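Local coordinates for protein malate dehydrogenase (Porphyromonas gingivalis, PDB 3FI9) that probably interconverts malate and oxaloacetate, using NAD as the redox cofactor, at residues D96-N101 against R314-A319; K110-Y115 against L134-Y139. One frame throughout, in Å; residues are numbered along the deposited sequence.

Contact 1: D96-N101 against R314-A319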
loop_
_atom_site.group_PDB
_atom_site.type_symbol
_atom_site.label_atom_id
_atom_site.label_comp_id
_atom_site.label_asym_id
_atom_site.label_seq_id
_atom_site.Cartn_x
_atom_site.Cartn_y
_atom_site.Cartn_z
ATOM N N ASP A 96 22.240 -24.058 1.219
ATOM C CA ASP A 96 22.293 -23.208 2.401
ATOM C C ASP A 96 21.042 -22.311 2.578
ATOM O O ASP A 96 20.502 -22.183 3.680
ATOM C CB ASP A 96 23.602 -22.405 2.429
ATOM C CG ASP A 96 24.796 -23.238 2.931
ATOM O OD1 ASP A 96 25.574 -22.728 3.766
ATOM O OD2 ASP A 96 24.945 -24.413 2.518
ATOM N N LEU A 97 20.579 -21.704 1.495
ATOM C CA LEU A 97 19.322 -20.952 1.523
ATOM C C LEU A 97 18.136 -21.866 1.849
ATOM O O LEU A 97 17.224 -21.482 2.581
ATOM C CB LEU A 97 19.062 -20.309 0.168
ATOM C CG LEU A 97 19.597 -18.920 -0.159
ATOM C CD1 LEU A 97 18.968 -18.544 -1.476
ATOM C CD2 LEU A 97 19.211 -17.919 0.920
ATOM N N LEU A 98 18.162 -23.066 1.279
ATOM C CA LEU A 98 17.115 -24.047 1.480
ATOM C C LEU A 98 17.022 -24.424 2.952
ATOM O O LEU A 98 15.959 -24.346 3.565
ATOM C CB LEU A 98 17.421 -25.294 0.656
ATOM C CG LEU A 98 16.526 -26.511 0.896
ATOM C CD1 LEU A 98 15.069 -26.160 0.640
ATOM C CD2 LEU A 98 17.006 -27.684 0.013
ATOM N N LYS A 99 18.157 -24.820 3.508
ATOM C CA LYS A 99 18.267 -25.166 4.914
ATOM C C LYS A 99 17.937 -23.975 5.814
ATOM O O LYS A 99 17.235 -24.116 6.818
ATOM C CB LYS A 99 19.699 -25.660 5.223
ATOM C CG LYS A 99 19.854 -26.251 6.624
ATOM C CD LYS A 99 21.197 -26.963 6.755
ATOM C CE LYS A 99 21.267 -27.748 8.063
ATOM N NZ LYS A 99 20.782 -26.951 9.230
ATOM N N GLY A 100 18.463 -22.808 5.457
ATOM C CA GLY A 100 18.216 -21.605 6.223
ATOM C C GLY A 100 16.736 -21.276 6.292
ATOM O O GLY A 100 16.194 -21.002 7.375
ATOM N N ASN A 101 16.052 -21.330 5.157
ATOM C CA ASN A 101 14.608 -21.042 5.180
ATOM C C ASN A 101 13.780 -22.160 5.810
ATOM O O ASN A 101 12.751 -21.896 6.474
ATOM C CB ASN A 101 14.089 -20.750 3.767
ATOM C CG ASN A 101 14.528 -19.421 3.283
ATOM O OD1 ASN A 101 14.130 -18.397 3.835
ATOM N ND2 ASN A 101 15.379 -19.410 2.261
ATOM N N ARG A 314 11.199 -31.967 -0.972
ATOM C CA ARG A 314 10.732 -32.427 0.329
ATOM C C ARG A 314 11.697 -33.465 0.904
ATOM O O ARG A 314 12.058 -33.386 2.069
ATOM C CB ARG A 314 9.352 -33.044 0.221
ATOM C CG ARG A 314 8.816 -33.675 1.498
ATOM C CD ARG A 314 7.737 -34.720 1.126
ATOM N NE ARG A 314 8.294 -35.819 0.320
ATOM C CZ ARG A 314 7.575 -36.596 -0.489
ATOM N NH1 ARG A 314 6.282 -36.405 -0.588
ATOM N NH2 ARG A 314 8.149 -37.575 -1.194
ATOM N N ASP A 315 12.133 -34.417 0.077
ATOM C CA ASP A 315 13.005 -35.491 0.561
ATOM C C ASP A 315 14.419 -34.993 0.950
ATOM O O ASP A 315 15.016 -35.505 1.902
ATOM C CB ASP A 315 13.083 -36.642 -0.453
ATOM C CG ASP A 315 11.762 -37.394 -0.613
ATOM O OD1 ASP A 315 10.872 -37.363 0.296
ATOM O OD2 ASP A 315 11.627 -38.048 -1.674
ATOM N N GLU A 316 14.947 -33.994 0.250
ATOM C CA GLU A 316 16.150 -33.306 0.715
ATOM C C GLU A 316 16.019 -32.790 2.149
ATOM O O GLU A 316 16.911 -32.973 2.984
ATOM C CB GLU A 316 16.481 -32.097 -0.160
ATOM C CG GLU A 316 17.318 -32.363 -1.382
ATOM C CD GLU A 316 17.817 -31.079 -2.014
ATOM O OE1 GLU A 316 17.415 -30.819 -3.163
ATOM O OE2 GLU A 316 18.613 -30.340 -1.370
ATOM N N VAL A 317 14.913 -32.103 2.428
ATOM C CA VAL A 317 14.716 -31.525 3.744
ATOM C C VAL A 317 14.439 -32.585 4.829
ATOM O O VAL A 317 14.728 -32.373 6.020
ATOM C CB VAL A 317 13.650 -30.396 3.666
ATOM C CG1 VAL A 317 13.413 -29.730 5.063
ATOM C CG2 VAL A 317 14.108 -29.340 2.632
ATOM N N ILE A 318 13.846 -33.710 4.443
ATOM C CA ILE A 318 13.779 -34.867 5.350
ATOM C C ILE A 318 15.213 -35.316 5.640
ATOM O O ILE A 318 15.563 -35.633 6.781
ATOM C CB ILE A 318 12.892 -36.033 4.745
ATOM C CG1 ILE A 318 11.430 -35.595 4.638
ATOM C CG2 ILE A 318 12.950 -37.352 5.584
ATOM C CD1 ILE A 318 10.552 -36.530 3.761
ATOM N N ALA A 319 16.061 -35.327 4.616
ATOM C CA ALA A 319 17.444 -35.846 4.781
ATOM C C ALA A 319 18.284 -34.962 5.706
ATOM O O ALA A 319 19.240 -35.430 6.351
ATOM C CB ALA A 319 18.122 -36.010 3.419
#
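L98 supplies practically all of the touching surface of segment 96-101, and its isobutyl fork divides between two neighbours, E316 and V317, on the last turns of helix 297-319. The first bond of the L98 side chain points toward the other helix, and with CG anti to the backbone N (chi1 172°) the fork meets both. One branch goes to the aliphatic neighbour: L98 CD1 lies 3.9 Å from V317 CG2, and L98 CG follows at 4.1 Å from the same V317 CG2. The other branch reaches the carboxylate, with L98 CD2 3.4 Å from E316 OE2, a van der Waals touch between a methyl and an oxygen. The E316 chain runs extended beyond CG, on the exposed side of the contact. L313 and M320 also press on L98, while V317 is backed by I131 of helix 129-140 and by I323. One residue on, K99 turns its ammonium to E103 of its own helix in a salt bridge. At the end of the segment N101, predicted to bind NAD(+), folds back on its own turn: N101 ND2 makes a weak, bent hydrogen bond to L97 O at 2.8 Å (124° at the hydrogen). The contact thus joins the first turns of the helix that follows the unmodelled residues 86-92, where this family has its mobile active-site loop, to the final helix of the C-terminal domain. No hydrogen bond or salt bridge crosses between the two segments; the buried L98-V317 pair holds by dispersion, and the glutamate adds only a methyl-oxygen touch.

Contact 2: K110-Y115 against L134-Y139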
loop_
_atom_site.group_PDB
_atom_site.type_symbol
_atom_site.label_atom_id
_atom_site.label_comp_id
_atom_site.label_asym_id
_atom_site.label_seq_id
_atom_site.Cartn_x
_atom_site.Cartn_y
_atom_site.Cartn_z
ATOM N N LYS A 110 7.453 -24.022 15.819
ATOM C CA LYS A 110 7.676 -24.274 17.258
ATOM C C LYS A 110 7.108 -23.114 18.117
ATOM O O LYS A 110 6.505 -23.307 19.187
ATOM C CB LYS A 110 9.177 -24.404 17.516
ATOM C CG LYS A 110 9.877 -25.610 16.868
ATOM C CD LYS A 110 11.394 -25.408 16.998
ATOM C CE LYS A 110 12.191 -26.516 16.318
ATOM N NZ LYS A 110 13.631 -26.534 16.731
ATOM N N ASP A 111 7.298 -21.898 17.613
ATOM C CA ASP A 111 6.838 -20.668 18.302
ATOM C C ASP A 111 5.328 -20.578 18.343
ATOM O O ASP A 111 4.732 -20.154 19.351
ATOM C CB ASP A 111 7.352 -19.432 17.563
ATOM C CG ASP A 111 8.837 -19.194 17.744
ATOM O OD1 ASP A 111 9.461 -19.770 18.651
ATOM O OD2 ASP A 111 9.400 -18.432 16.938
ATOM N N ILE A 112 4.699 -20.954 17.239
ATOM C CA ILE A 112 3.247 -20.975 17.186
ATOM C C ILE A 112 2.798 -22.003 18.208
ATOM O O ILE A 112 1.772 -21.820 18.870
ATOM C CB ILE A 112 2.704 -21.336 15.772
ATOM C CG1 ILE A 112 2.823 -20.140 14.794
ATOM C CG2 ILE A 112 1.285 -21.838 15.854
ATOM C CD1 ILE A 112 2.606 -20.508 13.318
ATOM N N LYS A 113 3.566 -23.085 18.349
ATOM C CA LYS A 113 3.116 -24.186 19.193
ATOM C C LYS A 113 3.192 -23.801 20.664
ATOM O O LYS A 113 2.309 -24.142 21.457
ATOM C CB LYS A 113 3.874 -25.503 18.888
ATOM C CG LYS A 113 3.346 -26.716 19.703
ATOM C CD LYS A 113 4.140 -28.015 19.402
ATOM C CE LYS A 113 3.555 -28.782 18.242
ATOM N NZ LYS A 113 4.213 -30.138 18.044
ATOM N N SER A 114 4.227 -23.044 20.992
ATOM C CA SER A 114 4.471 -22.573 22.350
ATOM C C SER A 114 3.540 -21.447 22.742
ATOM O O SER A 114 3.026 -21.436 23.855
ATOM C CB SER A 114 5.894 -22.067 22.502
ATOM O OG SER A 114 6.830 -23.084 22.221
ATOM N N TYR A 115 3.332 -20.502 21.828
ATOM C CA TYR A 115 2.682 -19.233 22.181
ATOM C C TYR A 115 1.244 -19.043 21.673
ATOM O O TYR A 115 0.476 -18.267 22.243
ATOM C CB TYR A 115 3.583 -18.075 21.698
ATOM C CG TYR A 115 4.990 -18.124 22.239
ATOM C CD1 TYR A 115 5.235 -18.307 23.602
ATOM C CD2 TYR A 115 6.091 -18.001 21.382
ATOM C CE1 TYR A 115 6.561 -18.356 24.104
ATOM C CE2 TYR A 115 7.401 -18.032 21.857
ATOM C CZ TYR A 115 7.628 -18.216 23.225
ATOM O OH TYR A 115 8.930 -18.255 23.688
ATOM N N LEU A 134 5.197 -26.328 4.336
ATOM C CA LEU A 134 4.987 -27.704 4.892
ATOM C C LEU A 134 5.691 -27.862 6.255
ATOM O O LEU A 134 5.165 -28.466 7.198
ATOM C CB LEU A 134 5.510 -28.752 3.897
ATOM C CG LEU A 134 5.548 -30.226 4.300
ATOM C CD1 LEU A 134 4.157 -30.719 4.579
ATOM C CD2 LEU A 134 6.177 -31.080 3.155
ATOM N N VAL A 135 6.880 -27.287 6.358
ATOM C CA VAL A 135 7.635 -27.352 7.610
ATOM C C VAL A 135 6.892 -26.587 8.685
ATOM O O VAL A 135 6.748 -27.055 9.825
ATOM C CB VAL A 135 9.020 -26.719 7.443
ATOM C CG1 VAL A 135 9.672 -26.493 8.809
ATOM C CG2 VAL A 135 9.923 -27.595 6.539
ATOM N N THR A 136 6.401 -25.399 8.348
ATOM C CA THR A 136 5.611 -24.687 9.360
ATOM C C THR A 136 4.418 -25.481 9.841
ATOM O O THR A 136 4.166 -25.534 11.050
ATOM C CB THR A 136 5.166 -23.275 8.894
ATOM O OG1 THR A 136 6.307 -22.457 8.728
ATOM C CG2 THR A 136 4.277 -22.610 9.940
ATOM N N LEU A 137 3.624 -26.046 8.911
ATOM C CA LEU A 137 2.490 -26.883 9.277
ATOM C C LEU A 137 2.894 -28.000 10.252
ATOM O O LEU A 137 2.267 -28.203 11.298
ATOM C CB LEU A 137 1.867 -27.509 8.004
ATOM C CG LEU A 137 0.660 -28.419 8.175
ATOM C CD1 LEU A 137 -0.415 -27.788 9.082
ATOM C CD2 LEU A 137 0.087 -28.946 6.818
ATOM N N ILE A 138 3.946 -28.726 9.897
ATOM C CA ILE A 138 4.387 -29.869 10.690
ATOM C C ILE A 138 4.810 -29.486 12.122
ATOM O O ILE A 138 4.282 -30.039 13.108
ATOM C CB ILE A 138 5.509 -30.607 9.975
ATOM C CG1 ILE A 138 4.940 -31.286 8.724
ATOM C CG2 ILE A 138 6.131 -31.629 10.923
ATOM C CD1 ILE A 138 6.033 -31.827 7.802
ATOM N N TYR A 139 5.668 -28.478 12.239
ATOM C CA TYR A 139 6.105 -28.022 13.555
ATOM C C TYR A 139 5.057 -27.237 14.373
ATOM O O TYR A 139 5.159 -27.156 15.610
ATOM C CB TYR A 139 7.350 -27.202 13.419
ATOM C CG TYR A 139 8.603 -28.027 13.242
ATOM C CD1 TYR A 139 9.040 -28.397 11.974
ATOM C CD2 TYR A 139 9.355 -28.420 14.338
ATOM C CE1 TYR A 139 10.197 -29.138 11.792
ATOM C CE2 TYR A 139 10.511 -29.180 14.173
ATOM C CZ TYR A 139 10.929 -29.540 12.896
ATOM O OH TYR A 139 12.095 -30.285 12.685
HETATM O O HOH W 1 6.999 -28.734 16.901
HETATM O O HOH W 2 3.405 -30.619 15.810
#
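This is the packing of two successive crossover helices of the Rossmann fold: helix 94-115 links strands 77-82 and 121-124, helix 129-140 links 121-124 to 147-150, and these beta-alpha-beta units set the helices side by side on the sheet. The axes of the two segments approach to 9.0 Å and run in nearly the same sense, crossing at -30°. The nearest CA atoms across the segments are K110 CA and Y139 CA, 5.5 Å apart. There the two side chains lie alongside each other and point the same way. K110 runs extended beyond CG, which lays CG and CE beside the ring, with K110 CG 3.8 Å from Y139 CD2 and K110 CE 3.8 Å from Y139 CE2. The lysine comes at the ring obliquely, and its aliphatic chain does the touching. On the tyrosine side, V135 O sits in the ring plane at its edge, and the hydroxyl is hydrogen-bonded to I322 O, which ties the ring to the chain beyond helix 297-319. Deeper, against strand 121-124, I112 CD1 approaches T136 CG2 loosely at 4.3 Å; I112 rests on V122 and T136 on I124. The T136 hydroxyl lies within hydrogen-bonding distance of two carbonyls, T132 O in its own helix and A105 O in helix 94-115, which can share its single proton. At the exposed margin K113 bends at chi3 (-89°), which brings its end back over the C-terminal part of the other segment: K113 CE lies 3.5 Å from Y139 O. A water donates to Y139 O at 2.7 Å and is met only weakly by K113 NZ, 3.3 Å away.

How the contacts relate
Both contacts use helix 94-115, contact 1 near its start and contact 2 at its end, with their centres about 16 Å apart. They touch through R314 of the first and L134 of the second, where R314 CG lies 4.1 Å from L134 CD2. Along the chain contact 2 is nested inside the loop that contact 1 closes: the inner one packs the NAD-binding domain within itself, the outer one joins it to the C-terminal domain. Contact 1 holds N101, predicted to bind NAD(+), and its L98 side chain is about 6 Å from that of R94, one turn earlier and predicted to bind substrate. In contact 2 the T136 side chain is about 5 Å from that of F126, predicted to bind NAD(+).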